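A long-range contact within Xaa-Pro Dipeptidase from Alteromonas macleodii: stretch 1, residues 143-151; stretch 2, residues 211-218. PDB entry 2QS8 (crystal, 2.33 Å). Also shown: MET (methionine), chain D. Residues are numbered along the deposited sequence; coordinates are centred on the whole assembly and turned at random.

Stretch 1, residues 143-151: TIATTGGHA
Stretch 2, residues 211-218: PQFTQEEV

How do the backbones meet? Stretch 1 runs extended through I144 and T146, then makes a type II turn from T146 to G149, closed by G149 N to T146 O at 2.7 Å. G148 takes the left-handed corner (79/-4), where a side chain would jam against the preceding carbonyl. In stretch 2, Q212 (-111/7) and F213 (-131/136) are loop, and the helix begins at Q215. The nearest CA atoms across the contact are those of G149 and Q212, 6.5 Å apart.

What does Q212 do there? Its CB points toward the turn, and chi angles of -54°, -172° and -29° carry the amide to the end of the turn. Q212 OE1 accepts from H150 N at 3.1 Å and lies 3.1 Å from G149 CA. Water 1 donates to Q212 OE1 (2.9 Å); water 2 links Q212 NE2 (2.9 Å) to G148 O (2.5 Å).

Why is T146 in the p rotamer? At chi1 51°, T146 OG1 donates to Q212 O at 2.7 Å, while T146 CG2 sits over one face of F213, 4.2 Å from the ring centroid. F213, with chi1 -95° between wells and chi2 72°, also brings CZ within 4.2 Å of I144 CG2 (m, t).

How does the helix start beside T146? T214 (p) caps it: T214 OG1 accepts from E217 N at 2.9 Å. E217 (m, t, -36°) folds back, its OE1 accepting from T214 N at 2.9 Å and lying 3.9 Å from T146 CG2.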

ATOM      1  N   THR A 143     -19.836   0.730   8.542  1.00 18.84           N
ATOM      2  CA  THR A 143     -19.906   1.607   7.370  1.00 19.00           C
ATOM      3  C   THR A 143     -18.465   1.927   6.973  1.00 18.24           C
ATOM      4  O   THR A 143     -17.631   2.190   7.826  1.00 17.33           O
ATOM      5  CB  THR A 143     -20.626   2.947   7.696  1.00 18.39           C
ATOM      6  OG1 THR A 143     -21.989   2.684   8.055  1.00 17.91           O
ATOM      7  CG2 THR A 143     -20.588   3.877   6.486  1.00 14.84           C
ATOM      8  N   ILE A 144     -18.171   1.899   5.680  1.00 19.38           N
ATOM      9  CA  ILE A 144     -16.818   2.170   5.237  1.00 19.98           C
ATOM     10  C   ILE A 144     -16.623   3.638   4.881  1.00 19.88           C
ATOM     11  O   ILE A 144     -17.456   4.244   4.210  1.00 20.83           O
ATOM     12  CB  ILE A 144     -16.440   1.298   4.037  1.00 20.91           C
ATOM     13  CG1 ILE A 144     -16.540  -0.179   4.423  1.00 19.77           C
ATOM     14  CG2 ILE A 144     -15.026   1.650   3.568  1.00 18.71           C
ATOM     15  CD1 ILE A 144     -16.213  -1.145   3.281  1.00 20.61           C
ATOM     16  N   ALA A 145     -15.505   4.191   5.339  1.00 18.97           N
ATOM     17  CA  ALA A 145     -15.180   5.584   5.103  1.00 16.87           C
ATOM     18  C   ALA A 145     -13.691   5.785   4.852  1.00 15.74           C
ATOM     19  O   ALA A 145     -12.875   4.880   5.062  1.00 14.66           O
ATOM     20  CB  ALA A 145     -15.601   6.424   6.318  1.00 16.73           C
ATOM     21  N   THR A 146     -13.351   6.988   4.392  1.00 15.10           N
ATOM     22  CA  THR A 146     -11.964   7.359   4.174  1.00 15.64           C
ATOM     23  C   THR A 146     -11.529   8.167   5.401  1.00 16.05           C
ATOM     24  O   THR A 146     -12.368   8.648   6.157  1.00 15.36           O
ATOM     25  CB  THR A 146     -11.793   8.210   2.908  1.00 15.50           C
ATOM     26  OG1 THR A 146     -12.710   9.305   2.922  1.00 14.12           O
ATOM     27  CG2 THR A 146     -12.043   7.356   1.692  1.00 15.03           C
ATOM     28  N   THR A 147     -10.222   8.309   5.592  1.00 16.96           N
ATOM     29  CA  THR A 147      -9.700   9.043   6.742  1.00 16.87           C
ATOM     30  C   THR A 147     -10.458  10.340   7.028  1.00 17.14           C
ATOM     31  O   THR A 147     -10.563  11.211   6.173  1.00 17.75           O
ATOM     32  CB  THR A 147      -8.211   9.363   6.554  1.00 18.90           C
ATOM     33  OG1 THR A 147      -7.475   8.134   6.489  1.00 17.35           O
ATOM     34  CG2 THR A 147      -7.686  10.244   7.713  1.00 16.98           C
ATOM     35  N   GLY A 148     -10.984  10.456   8.241  1.00 16.69           N
ATOM     36  CA  GLY A 148     -11.713  11.656   8.612  1.00 17.66           C
ATOM     37  C   GLY A 148     -13.136  11.732   8.091  1.00 18.72           C
ATOM     38  O   GLY A 148     -13.864  12.668   8.407  1.00 19.06           O
ATOM     39  N   GLY A 149     -13.529  10.739   7.302  1.00 20.63           N
ATOM     40  CA  GLY A 149     -14.860  10.704   6.729  1.00 18.99           C
ATOM     41  C   GLY A 149     -15.993  10.605   7.733  1.00 21.50           C
ATOM     42  O   GLY A 149     -15.794  10.273   8.911  1.00 20.41           O
ATOM     43  N   HIS A 150     -17.198  10.880   7.250  1.00 20.90           N
ATOM     44  CA  HIS A 150     -18.388  10.859   8.091  1.00 21.30           C
ATOM     45  C   HIS A 150     -18.497   9.636   8.990  1.00 20.77           C
ATOM     46  O   HIS A 150     -18.955   9.742  10.129  1.00 20.07           O
ATOM     47  CB  HIS A 150     -19.646  10.982   7.224  1.00 21.95           C
ATOM     48  CG  HIS A 150     -20.924  10.955   8.003  1.00 25.42           C
ATOM     49  ND1 HIS A 150     -21.216  11.872   8.993  1.00 23.72           N
ATOM     50  CD2 HIS A 150     -21.984  10.115   7.942  1.00 25.06           C
ATOM     51  CE1 HIS A 150     -22.404  11.595   9.505  1.00 26.14           C
ATOM     52  NE2 HIS A 150     -22.893  10.535   8.886  1.00 25.70           N
ATOM     53  N   ALA A 151     -18.061   8.482   8.498  1.00 19.24           N
ATOM     54  CA  ALA A 151     -18.156   7.274   9.297  1.00 17.16           C
ATOM     55  C   ALA A 151     -16.837   6.795   9.914  1.00 17.09           C
ATOM     56  O   ALA A 151     -16.716   5.638  10.306  1.00 17.80           O
ATOM     57  CB  ALA A 151     -18.796   6.158   8.472  1.00 16.79           C
ATOM     58  N   PRO A 211     -17.153  15.620  -1.254  1.00 19.79           N
ATOM     59  CA  PRO A 211     -16.893  14.278  -1.811  1.00 19.90           C
ATOM     60  C   PRO A 211     -15.731  13.605  -1.056  1.00 19.43           C
ATOM     61  O   PRO A 211     -14.608  14.131  -1.040  1.00 18.49           O
ATOM     62  CB  PRO A 211     -16.551  14.577  -3.268  1.00 19.01           C
ATOM     63  CG  PRO A 211     -15.863  15.909  -3.170  1.00 20.58           C
ATOM     64  CD  PRO A 211     -16.748  16.668  -2.206  1.00 19.45           C
ATOM     65  N   GLN A 212     -15.998  12.460  -0.430  1.00 19.13           N
ATOM     66  CA  GLN A 212     -14.966  11.765   0.351  1.00 18.87           C
ATOM     67  C   GLN A 212     -14.462  10.430  -0.218  1.00 20.34           C
ATOM     68  O   GLN A 212     -13.686   9.722   0.416  1.00 21.08           O
ATOM     69  CB  GLN A 212     -15.438  11.596   1.798  1.00 18.31           C
ATOM     70  CG  GLN A 212     -15.865  12.920   2.422  1.00 16.04           C
ATOM     71  CD  GLN A 212     -16.151  12.819   3.902  1.00 18.25           C
ATOM     72  OE1 GLN A 212     -16.556  11.763   4.395  1.00 18.22           O
ATOM     73  NE2 GLN A 212     -15.962  13.927   4.620  1.00 14.92           N
ATOM     74  N   PHE A 213     -14.905  10.102  -1.421  1.00 19.58           N
ATOM     75  CA  PHE A 213     -14.454   8.904  -2.118  1.00 20.90           C
ATOM     76  C   PHE A 213     -14.064   9.373  -3.514  1.00 21.06           C
ATOM     77  O   PHE A 213     -14.780  10.174  -4.126  1.00 21.20           O
ATOM     78  CB  PHE A 213     -15.571   7.859  -2.232  1.00 20.85           C
ATOM     79  CG  PHE A 213     -15.570   6.817  -1.136  1.00 20.84           C
ATOM     80  CD1 PHE A 213     -15.959   7.138   0.162  1.00 20.34           C
ATOM     81  CD2 PHE A 213     -15.182   5.512  -1.412  1.00 20.80           C
ATOM     82  CE1 PHE A 213     -15.965   6.168   1.170  1.00 21.81           C
ATOM     83  CE2 PHE A 213     -15.181   4.530  -0.410  1.00 22.99           C
ATOM     84  CZ  PHE A 213     -15.574   4.861   0.883  1.00 22.06           C
ATOM     85  N   THR A 214     -12.930   8.905  -4.013  1.00 19.41           N
ATOM     86  CA  THR A 214     -12.500   9.268  -5.361  1.00 20.20           C
ATOM     87  C   THR A 214     -13.298   8.330  -6.276  1.00 20.15           C
ATOM     88  O   THR A 214     -13.870   7.346  -5.808  1.00 19.53           O
ATOM     89  CB  THR A 214     -11.002   8.996  -5.568  1.00 19.16           C
ATOM     90  OG1 THR A 214     -10.794   7.585  -5.538  1.00 18.50           O
ATOM     91  CG2 THR A 214     -10.148   9.653  -4.454  1.00 19.56           C
ATOM     92  N   GLN A 215     -13.343   8.619  -7.575  1.00 22.31           N
ATOM     93  CA  GLN A 215     -14.097   7.770  -8.485  1.00 22.61           C
ATOM     94  C   GLN A 215     -13.471   6.374  -8.465  1.00 23.80           C
ATOM     95  O   GLN A 215     -14.174   5.363  -8.456  1.00 23.67           O
ATOM     96  CB  GLN A 215     -14.090   8.340  -9.901  1.00 24.78           C
ATOM     97  CG  GLN A 215     -15.033   7.605 -10.841  1.00 23.47           C
ATOM     98  CD  GLN A 215     -16.487   7.716 -10.396  1.00 24.88           C
ATOM     99  OE1 GLN A 215     -17.063   8.810 -10.344  1.00 26.19           O
ATOM    100  NE2 GLN A 215     -17.091   6.577 -10.073  1.00 27.61           N
ATOM    101  N   GLU A 216     -12.145   6.326  -8.454  1.00 23.41           N
ATOM    102  CA  GLU A 216     -11.427   5.053  -8.403  1.00 25.30           C
ATOM    103  C   GLU A 216     -11.789   4.263  -7.131  1.00 24.55           C
ATOM    104  O   GLU A 216     -11.970   3.048  -7.175  1.00 24.44           O
ATOM    105  CB  GLU A 216      -9.922   5.316  -8.437  1.00 27.86           C
ATOM    106  CG  GLU A 216      -9.040   4.108  -8.177  1.00 33.42           C
ATOM    107  CD  GLU A 216      -7.551   4.474  -8.147  1.00 37.76           C
ATOM    108  OE1 GLU A 216      -7.177   5.426  -7.427  1.00 40.14           O
ATOM    109  OE2 GLU A 216      -6.751   3.807  -8.840  1.00 39.35           O
ATOM    110  N   GLU A 217     -11.893   4.952  -6.003  1.00 23.29           N
ATOM    111  CA  GLU A 217     -12.227   4.296  -4.752  1.00 23.41           C
ATOM    112  C   GLU A 217     -13.670   3.771  -4.717  1.00 21.62           C
ATOM    113  O   GLU A 217     -13.904   2.649  -4.275  1.00 21.72           O
ATOM    114  CB  GLU A 217     -11.975   5.235  -3.560  1.00 23.90           C
ATOM    115  CG  GLU A 217     -10.512   5.654  -3.383  1.00 24.76           C
ATOM    116  CD  GLU A 217     -10.306   6.695  -2.283  1.00 25.21           C
ATOM    117  OE1 GLU A 217     -11.161   7.582  -2.100  1.00 23.90           O
ATOM    118  OE2 GLU A 217      -9.261   6.637  -1.610  1.00 27.47           O
ATOM    119  N   VAL A 218     -14.636   4.557  -5.178  1.00 20.35           N
ATOM    120  CA  VAL A 218     -16.010   4.076  -5.151  1.00 20.29           C
ATOM    121  C   VAL A 218     -16.232   3.014  -6.225  1.00 19.81           C
ATOM    122  O   VAL A 218     -17.051   2.115  -6.044  1.00 19.35           O
ATOM    123  CB  VAL A 218     -17.055   5.239  -5.269  1.00 21.18           C
ATOM    124  CG1 VAL A 218     -16.876   6.014  -6.562  1.00 20.63           C
ATOM    125  CG2 VAL A 218     -18.455   4.669  -5.181  1.00 23.60           C
TER
HETATM  126  N   MET D 600     -27.227  10.414   9.716  1.00 39.57           N
HETATM  127  CA  MET D 600     -27.244  11.501   8.694  1.00 38.07           C
HETATM  128  C   MET D 600     -26.031  12.419   8.820  1.00 36.81           C
HETATM  129  O   MET D 600     -25.683  13.067   7.812  1.00 35.27           O
HETATM  130  CB  MET D 600     -28.517  12.332   8.845  1.00 41.37           C
HETATM  131  CG  MET D 600     -28.648  13.413   7.808  1.00 44.20           C
HETATM  132  SD  MET D 600     -30.225  14.186   7.899  1.00 50.81           S
HETATM  133  CE  MET D 600     -31.243  12.859   7.318  1.00 47.95           C
HETATM  134  OXT MET D 600     -25.453  12.480   9.927  1.00 34.66           O
HETATM  135  O   HOH W   1     -16.143   8.899   4.206  1.00 23.38           O
HETATM  136  O   HOH W   2     -15.757  14.079   7.475  1.00 22.75           O